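Local structure of putative phosphatase (Bacteroides thetaiotaomicron, 3KYA) at residues M371-G377 with Y394-N400; P14-I20 with N89-A95; C111-N115 with E131-C136. The protein is probably a phosphatase, though its function is not established, and binds zinc ions, joining an IPT/TIG domain to what is probably a beta-propeller. The contacts are given in a common frame with arbitrary orientation. Numbering follows the deposited sequence.

Interaction 1 of 3, residues M371-G377 with Y394-N400; sequences MNNPCQG and YFVDRLN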
loop_
_atom_site.group_PDB
_atom_site.type_symbol
_atom_site.label_atom_id
_atom_site.label_comp_id
_atom_site.label_asym_id
_atom_site.label_seq_id
_atom_site.Cartn_x
_atom_site.Cartn_y
_atom_site.Cartn_z
HETATM N N MSE A 371 -15.845 1.984 9.567
HETATM C CA MSE A 371 -15.673 0.922 10.551
HETATM C C MSE A 371 -16.990 0.778 11.331
HETATM O O MSE A 371 -17.935 1.544 11.123
HETATM C CB MSE A 371 -14.487 1.239 11.457
HETATM C CG MSE A 371 -14.595 2.592 12.155
HETATM SE SE MSE A 371 -12.942 3.208 12.987
HETATM C CE MSE A 371 -11.804 3.548 11.464
ATOM N N ASN A 372 -17.073 -0.205 12.222
ATOM C CA ASN A 372 -18.317 -0.460 12.918
ATOM C C ASN A 372 -18.041 -1.020 14.319
ATOM O O ASN A 372 -17.762 -2.208 14.477
ATOM C CB ASN A 372 -19.168 -1.411 12.074
ATOM C CG ASN A 372 -20.597 -1.490 12.536
ATOM O OD1 ASN A 372 -20.932 -1.056 13.635
ATOM N ND2 ASN A 372 -21.461 -2.048 11.692
ATOM N N ASN A 373 -18.167 -0.137 15.313
ATOM C CA ASN A 373 -17.878 -0.461 16.722
ATOM C C ASN A 373 -16.393 -0.781 16.906
ATOM O O ASN A 373 -16.029 -1.928 17.235
ATOM C CB ASN A 373 -18.739 -1.614 17.293
ATOM C CG ASN A 373 -20.157 -1.197 17.642
ATOM O OD1 ASN A 373 -20.520 -1.132 18.818
ATOM N ND2 ASN A 373 -20.963 -0.931 16.632
ATOM N N PRO A 374 -15.511 0.214 16.682
ATOM C CA PRO A 374 -14.076 -0.005 16.876
ATOM C C PRO A 374 -13.765 -0.165 18.365
ATOM O O PRO A 374 -14.197 0.669 19.184
ATOM C CB PRO A 374 -13.438 1.272 16.333
ATOM C CG PRO A 374 -14.499 2.322 16.500
ATOM C CD PRO A 374 -15.808 1.613 16.304
ATOM N N CYS A 375 -13.053 -1.235 18.707
ATOM C CA CYS A 375 -12.724 -1.532 20.102
ATOM C C CYS A 375 -11.209 -1.423 20.361
ATOM O O CYS A 375 -10.581 -0.473 19.887
ATOM C CB CYS A 375 -13.363 -2.872 20.518
ATOM S SG CYS A 375 -15.205 -2.814 20.548
ATOM N N GLN A 376 -10.608 -2.384 21.058
ATOM C CA GLN A 376 -9.237 -2.212 21.521
ATOM C C GLN A 376 -8.218 -2.083 20.400
ATOM O O GLN A 376 -8.301 -2.779 19.395
ATOM C CB GLN A 376 -8.828 -3.356 22.458
ATOM C CG GLN A 376 -7.576 -3.042 23.287
ATOM C CD GLN A 376 -7.391 -3.998 24.451
ATOM O OE1 GLN A 376 -7.956 -5.089 24.458
ATOM N NE2 GLN A 376 -6.593 -3.586 25.446
ATOM N N GLY A 377 -7.240 -1.211 20.619
ATOM C CA GLY A 377 -6.184 -0.955 19.663
ATOM C C GLY A 377 -4.812 -0.968 20.301
ATOM O O GLY A 377 -4.675 -0.710 21.492
ATOM N N TYR A 394 -3.132 -0.973 15.153
ATOM C CA TYR A 394 -4.000 -2.093 14.812
ATOM C C TYR A 394 -5.145 -2.113 15.807
ATOM O O TYR A 394 -4.909 -1.898 16.991
ATOM C CB TYR A 394 -3.246 -3.418 14.895
ATOM C CG TYR A 394 -2.196 -3.577 13.825
ATOM C CD1 TYR A 394 -0.961 -2.951 13.929
ATOM C CD2 TYR A 394 -2.440 -4.361 12.708
ATOM C CE1 TYR A 394 0.013 -3.112 12.943
ATOM C CE2 TYR A 394 -1.487 -4.516 11.720
ATOM C CZ TYR A 394 -0.273 -3.889 11.832
ATOM O OH TYR A 394 0.658 -4.060 10.828
ATOM N N PHE A 395 -6.370 -2.343 15.338
ATOM C CA PHE A 395 -7.526 -2.383 16.243
ATOM C C PHE A 395 -8.552 -3.406 15.794
ATOM O O PHE A 395 -8.629 -3.751 14.609
ATOM C CB PHE A 395 -8.174 -0.996 16.392
ATOM C CG PHE A 395 -8.977 -0.542 15.192
ATOM C CD1 PHE A 395 -8.387 0.178 14.144
ATOM C CD2 PHE A 395 -10.336 -0.816 15.119
ATOM C CE1 PHE A 395 -9.149 0.597 13.048
ATOM C CE2 PHE A 395 -11.094 -0.395 14.039
ATOM C CZ PHE A 395 -10.490 0.316 12.997
ATOM N N VAL A 396 -9.312 -3.928 16.754
ATOM C CA VAL A 396 -10.370 -4.874 16.441
ATOM C C VAL A 396 -11.645 -4.063 16.131
ATOM O O VAL A 396 -12.074 -3.247 16.939
ATOM C CB VAL A 396 -10.565 -5.966 17.545
ATOM C CG1 VAL A 396 -9.441 -7.008 17.427
ATOM C CG2 VAL A 396 -10.683 -5.377 18.995
ATOM N N ASP A 397 -12.183 -4.289 14.931
ATOM C CA ASP A 397 -13.372 -3.597 14.387
ATOM C C ASP A 397 -14.495 -4.586 14.633
ATOM O O ASP A 397 -14.738 -5.481 13.827
ATOM C CB ASP A 397 -13.127 -3.314 12.919
ATOM C CG ASP A 397 -14.178 -2.413 12.292
ATOM O OD1 ASP A 397 -15.000 -1.825 13.039
ATOM O OD2 ASP A 397 -14.152 -2.298 11.048
ATOM N N ARG A 398 -15.185 -4.407 15.753
ATOM C CA ARG A 398 -16.049 -5.476 16.296
ATOM C C ARG A 398 -17.093 -6.058 15.367
ATOM O O ARG A 398 -17.121 -7.275 15.181
ATOM C CB ARG A 398 -16.701 -5.073 17.643
ATOM C CG ARG A 398 -17.340 -6.266 18.350
ATOM C CD ARG A 398 -17.854 -5.973 19.774
ATOM N NE ARG A 398 -18.896 -4.953 19.768
ATOM C CZ ARG A 398 -20.195 -5.164 19.571
ATOM N NH1 ARG A 398 -20.684 -6.379 19.339
ATOM N NH2 ARG A 398 -21.027 -4.126 19.600
ATOM N N LEU A 399 -17.933 -5.205 14.780
ATOM C CA LEU A 399 -19.029 -5.692 13.950
ATOM C C LEU A 399 -18.619 -5.984 12.509
ATOM O O LEU A 399 -19.453 -6.383 11.697
ATOM C CB LEU A 399 -20.238 -4.739 14.035
ATOM C CG LEU A 399 -20.966 -4.774 15.388
ATOM C CD1 LEU A 399 -22.117 -3.762 15.442
ATOM C CD2 LEU A 399 -21.481 -6.191 15.725
ATOM N N ASN A 400 -17.342 -5.782 12.202
ATOM C CA ASN A 400 -16.792 -6.181 10.902
ATOM C C ASN A 400 -15.906 -7.431 11.021
ATOM O O ASN A 400 -15.287 -7.837 10.048
ATOM C CB ASN A 400 -16.042 -5.030 10.243
ATOM C CG ASN A 400 -16.972 -3.926 9.789
ATOM O OD1 ASN A 400 -18.101 -4.194 9.369
ATOM N ND2 ASN A 400 -16.512 -2.678 9.879
HETATM O O HOH W 1 -20.399 -2.763 8.944
#
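The contact pairs the two strands of a buried beta hairpin, 374-381 and 391-397, at the end away from their connection. C375 N donates to V396 O (2.9 Å), and V396 N donates to Q376 O (3.1 Å). The non-hydrogen-bonded pairs P374-D397 and G377-F395 flank these bonds, and the one-residue shift of register between them is a beta bulge. The hairpin forms half of a four-stranded antiparallel sheet completed by 402-406 and 412-415, one of the blade-like sheets consistent with a six-bladed beta-propeller. Past the strands the chains stay joined: R398 N reaches N373 O and L399 N reaches N372 O, each at 3.0 Å. Here D397 OD1 accepts from N372 N (2.8 Å), while its OD2 takes N400 ND2 (2.7 Å) and forms a salt bridge with R404. Water 1 links N372 ND2 to N400 OD1. The R398 guanidinium, salt-bridged to D445, adds a weak bond from NH2 to N373 OD1 (3.1 Å). On the P374/F395 face, selenomethionine M371 makes a Met-aromatic contact, its SE 4.7 Å from the F395 ring centroid, and P374 CB lies 3.7 Å from F395 CE2; F334 meets this ring edge-to-face.

Interaction 2 of 3, residues P14-I20 with N89-A95; sequences PSKPVAI and NAVTTTA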
loop_
_atom_site.group_PDB
_atom_site.type_symbol
_atom_site.label_atom_id
_atom_site.label_comp_id
_atom_site.label_asym_id
_atom_site.label_seq_id
_atom_site.Cartn_x
_atom_site.Cartn_y
_atom_site.Cartn_z
ATOM N N PRO A 14 5.477 -42.868 -20.509
ATOM C CA PRO A 14 5.652 -43.568 -19.229
ATOM C C PRO A 14 6.866 -44.506 -19.134
ATOM O O PRO A 14 7.145 -45.001 -18.045
ATOM C CB PRO A 14 4.349 -44.366 -19.081
ATOM C CG PRO A 14 3.818 -44.495 -20.438
ATOM C CD PRO A 14 4.226 -43.266 -21.179
ATOM N N SER A 15 7.557 -44.757 -20.246
ATOM C CA SER A 15 8.768 -45.587 -20.233
ATOM C C SER A 15 10.023 -44.740 -19.987
ATOM O O SER A 15 11.116 -45.284 -19.870
ATOM C CB SER A 15 8.920 -46.353 -21.542
ATOM O OG SER A 15 9.068 -45.466 -22.635
ATOM N N LYS A 16 9.857 -43.416 -19.907
ATOM C CA LYS A 16 10.958 -42.488 -19.675
ATOM C C LYS A 16 10.804 -41.777 -18.342
ATOM O O LYS A 16 9.682 -41.538 -17.886
ATOM C CB LYS A 16 11.010 -41.436 -20.786
ATOM C CG LYS A 16 11.323 -41.970 -22.185
ATOM C CD LYS A 16 12.724 -42.581 -22.245
ATOM C CE LYS A 16 13.208 -42.788 -23.674
ATOM N NZ LYS A 16 12.386 -43.759 -24.437
ATOM N N PRO A 17 11.935 -41.402 -17.717
ATOM C CA PRO A 17 11.832 -40.697 -16.450
ATOM C C PRO A 17 11.179 -39.327 -16.598
ATOM O O PRO A 17 11.060 -38.805 -17.709
ATOM C CB PRO A 17 13.296 -40.533 -16.012
ATOM C CG PRO A 17 14.105 -40.697 -17.249
ATOM C CD PRO A 17 13.338 -41.638 -18.116
ATOM N N VAL A 18 10.715 -38.792 -15.478
ATOM C CA VAL A 18 10.207 -37.438 -15.409
ATOM C C VAL A 18 11.345 -36.693 -14.731
ATOM O O VAL A 18 11.966 -37.218 -13.795
ATOM C CB VAL A 18 8.916 -37.325 -14.591
ATOM C CG1 VAL A 18 8.558 -35.859 -14.354
ATOM C CG2 VAL A 18 7.784 -38.044 -15.292
ATOM N N ALA A 19 11.643 -35.489 -15.203
ATOM C CA ALA A 19 12.724 -34.703 -14.631
ATOM C C ALA A 19 12.285 -33.283 -14.328
ATOM O O ALA A 19 11.448 -32.738 -15.030
ATOM C CB ALA A 19 13.928 -34.684 -15.596
ATOM N N ILE A 20 12.834 -32.719 -13.250
ATOM C CA ILE A 20 12.677 -31.314 -12.904
ATOM C C ILE A 20 14.077 -30.706 -12.992
ATOM O O ILE A 20 14.980 -31.147 -12.279
ATOM C CB ILE A 20 12.119 -31.116 -11.494
ATOM C CG1 ILE A 20 10.671 -31.621 -11.442
ATOM C CG2 ILE A 20 12.228 -29.642 -11.091
ATOM C CD1 ILE A 20 10.055 -31.585 -10.045
ATOM N N ASN A 89 1.266 -46.752 -15.100
ATOM C CA ASN A 89 1.975 -45.721 -15.870
ATOM C C ASN A 89 2.450 -44.498 -15.066
ATOM O O ASN A 89 2.965 -43.547 -15.653
ATOM C CB ASN A 89 1.082 -45.232 -17.013
ATOM C CG ASN A 89 0.763 -46.322 -18.005
ATOM O OD1 ASN A 89 1.393 -47.367 -18.005
ATOM N ND2 ASN A 89 -0.210 -46.074 -18.869
ATOM N N ALA A 90 2.283 -44.516 -13.743
ATOM C CA ALA A 90 2.657 -43.367 -12.916
ATOM C C ALA A 90 4.179 -43.311 -12.738
ATOM O O ALA A 90 4.800 -44.334 -12.457
ATOM C CB ALA A 90 1.956 -43.421 -11.564
ATOM N N VAL A 91 4.758 -42.126 -12.949
ATOM C CA VAL A 91 6.196 -41.890 -12.808
ATOM C C VAL A 91 6.372 -40.676 -11.900
ATOM O O VAL A 91 5.710 -39.653 -12.097
ATOM C CB VAL A 91 6.892 -41.689 -14.187
ATOM C CG1 VAL A 91 8.402 -41.463 -14.025
ATOM C CG2 VAL A 91 6.649 -42.894 -15.082
ATOM N N THR A 92 7.235 -40.808 -10.890
ATOM C CA THR A 92 7.470 -39.750 -9.903
ATOM C C THR A 92 8.926 -39.315 -9.841
ATOM O O THR A 92 9.822 -40.125 -10.016
ATOM C CB THR A 92 7.069 -40.216 -8.484
ATOM O OG1 THR A 92 5.685 -40.574 -8.465
ATOM C CG2 THR A 92 7.301 -39.124 -7.452
ATOM N N THR A 93 9.149 -38.023 -9.620
ATOM C CA THR A 93 10.491 -37.498 -9.424
ATOM C C THR A 93 10.428 -36.422 -8.361
ATOM O O THR A 93 9.359 -35.877 -8.084
ATOM C CB THR A 93 11.109 -36.912 -10.713
ATOM O OG1 THR A 93 12.519 -36.703 -10.518
ATOM C CG2 THR A 93 10.444 -35.597 -11.102
ATOM N N THR A 94 11.573 -36.132 -7.756
ATOM C CA THR A 94 11.670 -35.089 -6.741
ATOM C C THR A 94 12.792 -34.158 -7.158
ATOM O O THR A 94 13.870 -34.630 -7.543
ATOM C CB THR A 94 11.959 -35.672 -5.348
ATOM O OG1 THR A 94 10.885 -36.537 -4.967
ATOM C CG2 THR A 94 12.093 -34.570 -4.294
ATOM N N ALA A 95 12.544 -32.850 -7.103
ATOM C CA ALA A 95 13.550 -31.875 -7.500
ATOM C C ALA A 95 14.758 -32.011 -6.568
ATOM O O ALA A 95 14.602 -32.274 -5.371
ATOM C CB ALA A 95 13.000 -30.478 -7.469
HETATM O O HOH W 2 14.331 -38.192 -12.908
HETATM O O HOH W 3 11.347 -40.185 -12.767
HETATM O O HOH W 4 14.125 -34.491 -11.314
#
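Apolar packing comes first: P14-I20 and N89-A95 run in the same general direction, and V18, I20, V91 and T93 turn their CA-to-CB bonds toward the opposite segment. V18 CG2 meets V91 CG1 at 3.7 Å, V18 CG1 lies 3.8 Å from T93 CG2, and I20 CG2 touches A95 CB at 3.8 Å. At the far end P14 CB rests 4.0 Å from N89 CB. Three waters bridge the segments. Water 3 accepts from V18 N (3.1 Å) and donates to T92 O (3.1 Å); water 4 accepts from I20 N (2.9 Å) and binds T93 OG1 (2.8 Å); water 2 donates to V18 O (2.7 Å) and weakly meets T93 OG1 (3.3 Å). The backbone hydrogen bonds of V91 and T93 go instead to V84 and I82 of strand 80-84, and A19 bonds to E39. Strand 91-94 and the start of 19-28, with the loop before it, run side by side, apolar side chains meeting and waters filling in, an apposition consistent with the immunoglobulin-like beta-sandwich of IPT/TIG domains.

Interaction 3 of 3, residues C111-N115 with E131-C136; sequences CGYRN and EGVKCC. With EDO (1,2-ethanediol), chain J.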
loop_
_atom_site.group_PDB
_atom_site.type_symbol
_atom_site.label_atom_id
_atom_site.label_comp_id
_atom_site.label_asym_id
_atom_site.label_seq_id
_atom_site.Cartn_x
_atom_site.Cartn_y
_atom_site.Cartn_z
ATOM N N CYS A 111 -7.369 -20.751 23.330
ATOM C CA CYS A 111 -8.237 -21.425 24.300
ATOM C C CYS A 111 -9.656 -20.944 24.170
ATOM O O CYS A 111 -9.914 -19.926 23.517
ATOM C CB CYS A 111 -7.733 -21.205 25.725
ATOM S SG CYS A 111 -7.638 -19.485 26.228
ATOM N N GLY A 112 -10.572 -21.671 24.802
ATOM C CA GLY A 112 -11.993 -21.381 24.685
ATOM C C GLY A 112 -12.584 -22.184 23.539
ATOM O O GLY A 112 -11.859 -22.668 22.661
ATOM N N TYR A 113 -13.898 -22.367 23.577
ATOM C CA TYR A 113 -14.623 -23.057 22.517
ATOM C C TYR A 113 -16.109 -22.774 22.625
ATOM O O TYR A 113 -16.605 -22.303 23.654
ATOM C CB TYR A 113 -14.389 -24.570 22.534
ATOM C CG TYR A 113 -15.022 -25.312 23.688
ATOM C CD1 TYR A 113 -14.414 -25.341 24.942
ATOM C CD2 TYR A 113 -16.207 -26.013 23.521
ATOM C CE1 TYR A 113 -14.987 -26.039 26.005
ATOM C CE2 TYR A 113 -16.786 -26.716 24.570
ATOM C CZ TYR A 113 -16.173 -26.723 25.810
ATOM O OH TYR A 113 -16.736 -27.418 26.854
ATOM N N ARG A 114 -16.807 -23.070 21.540
ATOM C CA ARG A 114 -18.232 -22.877 21.470
ATOM C C ARG A 114 -18.783 -24.109 20.768
ATOM O O ARG A 114 -18.496 -24.310 19.574
ATOM C CB ARG A 114 -18.527 -21.584 20.699
ATOM C CG ARG A 114 -19.964 -21.212 20.583
ATOM C CD ARG A 114 -20.147 -20.021 19.633
ATOM N NE ARG A 114 -21.551 -19.824 19.283
ATOM C CZ ARG A 114 -22.278 -18.737 19.512
ATOM N NH1 ARG A 114 -21.756 -17.644 20.057
ATOM N NH2 ARG A 114 -23.553 -18.722 19.127
ATOM N N ASN A 115 -19.538 -24.943 21.496
ATOM C CA ASN A 115 -20.108 -26.165 20.905
ATOM C C ASN A 115 -21.353 -25.839 20.064
ATOM O O ASN A 115 -21.759 -24.679 19.978
ATOM C CB ASN A 115 -20.349 -27.267 21.978
ATOM C CG ASN A 115 -21.412 -26.895 23.018
ATOM O OD1 ASN A 115 -22.356 -26.162 22.738
ATOM N ND2 ASN A 115 -21.264 -27.439 24.222
ATOM N N GLU A 131 -14.110 -31.611 26.248
ATOM C CA GLU A 131 -15.161 -30.692 26.661
ATOM C C GLU A 131 -15.624 -31.183 28.031
ATOM O O GLU A 131 -15.712 -32.390 28.255
ATOM C CB GLU A 131 -16.287 -30.647 25.620
ATOM C CG GLU A 131 -15.805 -30.213 24.216
ATOM C CD GLU A 131 -16.939 -29.954 23.216
ATOM O OE1 GLU A 131 -18.125 -30.146 23.570
ATOM O OE2 GLU A 131 -16.629 -29.540 22.072
ATOM N N GLY A 132 -15.847 -30.265 28.971
ATOM C CA GLY A 132 -16.162 -30.634 30.360
ATOM C C GLY A 132 -14.949 -30.438 31.249
ATOM O O GLY A 132 -15.071 -30.272 32.463
ATOM N N VAL A 133 -13.762 -30.459 30.643
ATOM C CA VAL A 133 -12.512 -30.227 31.361
ATOM C C VAL A 133 -11.815 -28.951 30.865
ATOM O O VAL A 133 -11.489 -28.075 31.674
ATOM C CB VAL A 133 -11.540 -31.406 31.208
ATOM C CG1 VAL A 133 -10.231 -31.120 31.949
ATOM C CG2 VAL A 133 -12.185 -32.707 31.716
ATOM N N LYS A 134 -11.592 -28.837 29.552
ATOM C CA LYS A 134 -10.890 -27.659 29.036
ATOM C C LYS A 134 -11.695 -26.389 29.327
ATOM O O LYS A 134 -12.934 -26.409 29.400
ATOM C CB LYS A 134 -10.514 -27.783 27.552
ATOM C CG LYS A 134 -11.641 -27.827 26.543
ATOM C CD LYS A 134 -11.076 -27.738 25.120
ATOM C CE LYS A 134 -12.136 -28.016 24.056
ATOM N NZ LYS A 134 -11.597 -27.853 22.681
ATOM N N CYS A 135 -10.974 -25.283 29.508
ATOM C CA CYS A 135 -11.590 -24.024 29.879
ATOM C C CYS A 135 -12.453 -23.397 28.773
ATOM O O CYS A 135 -12.277 -23.653 27.575
ATOM C CB CYS A 135 -10.520 -23.030 30.349
ATOM S SG CYS A 135 -9.461 -22.382 29.015
ATOM N N CYS A 136 -13.397 -22.583 29.213
ATOM C CA CYS A 136 -14.331 -21.895 28.336
ATOM C C CYS A 136 -14.981 -20.728 29.081
ATOM O O CYS A 136 -14.863 -20.614 30.301
ATOM C CB CYS A 136 -15.389 -22.862 27.803
ATOM S SG CYS A 136 -16.307 -23.803 29.096
HETATM C C1 EDO J . -7.528 -25.566 22.619
HETATM O O1 EDO J . -6.320 -25.720 21.863
HETATM C C2 EDO J . -8.486 -24.631 21.880
HETATM O O2 EDO J . -9.849 -24.923 22.224
HETATM O O HOH W 5 -10.170 -24.225 25.945
HETATM O O HOH W 6 -15.445 -27.587 29.351
HETATM O O HOH W 7 -19.070 -28.669 26.416
#
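Two irregular loops close around one tyrosine without a direct hydrogen bond; waters and an ethanediol bridge them. The Y113 ring fills the gap: K134 CE lies over one face, 4.1 Å from the ring centroid, in a CH-pi contact, while C136 SG approaches obliquely from the other side, 4.9 Å from the centroid. C136 CB is 3.7 Å from Y113 CE1. Water 6 joins Y113 OH (2.8 Å) to G132 N (2.7 Å) and K134 O (2.8 Å), and water 5 accepts from G112 N (2.8 Å) and donates to C135 O (2.7 Å). The positive phi of G112 and G132 would jam a CB against the preceding carbonyl. The ethanediol, probably from the crystallisation liquor, donates from O2 to G112 O (3.1 Å) and weakly accepts from K134 NZ (3.4 Å). Segment 111-115 follows strand 105-110; C111, at the corner, bonds through its backbone to I468 of strand 467-473; segment 131-136, tied by C135 to P126 of strand 125-126, leads into strand 141-147 of the next sheet.

Overall arrangement
Interaction 1 is the buried one, about 10 Å from the centre of the chain; interaction 3 is partly buried and interaction 2 lies on the surface, 47 Å from that centre. None touches another: nearest atoms are about 11 Å apart between interactions 1 and 3, and 34 Å or more from interaction 2 to either. Direct backbone bonds dominate interaction 1, where adjacent strands of one sheet pair. In the other two, clear polar links pass through water and, in interaction 3, ethanediol: interaction 2 joins strands distant in the order of the N-terminal sheet, interaction 3 two loops flanking strand 125-126. Apolar aliphatic packing marks interaction 2, whereas aromatic rings with sulfur neighbours recur in interactions 1 and 3.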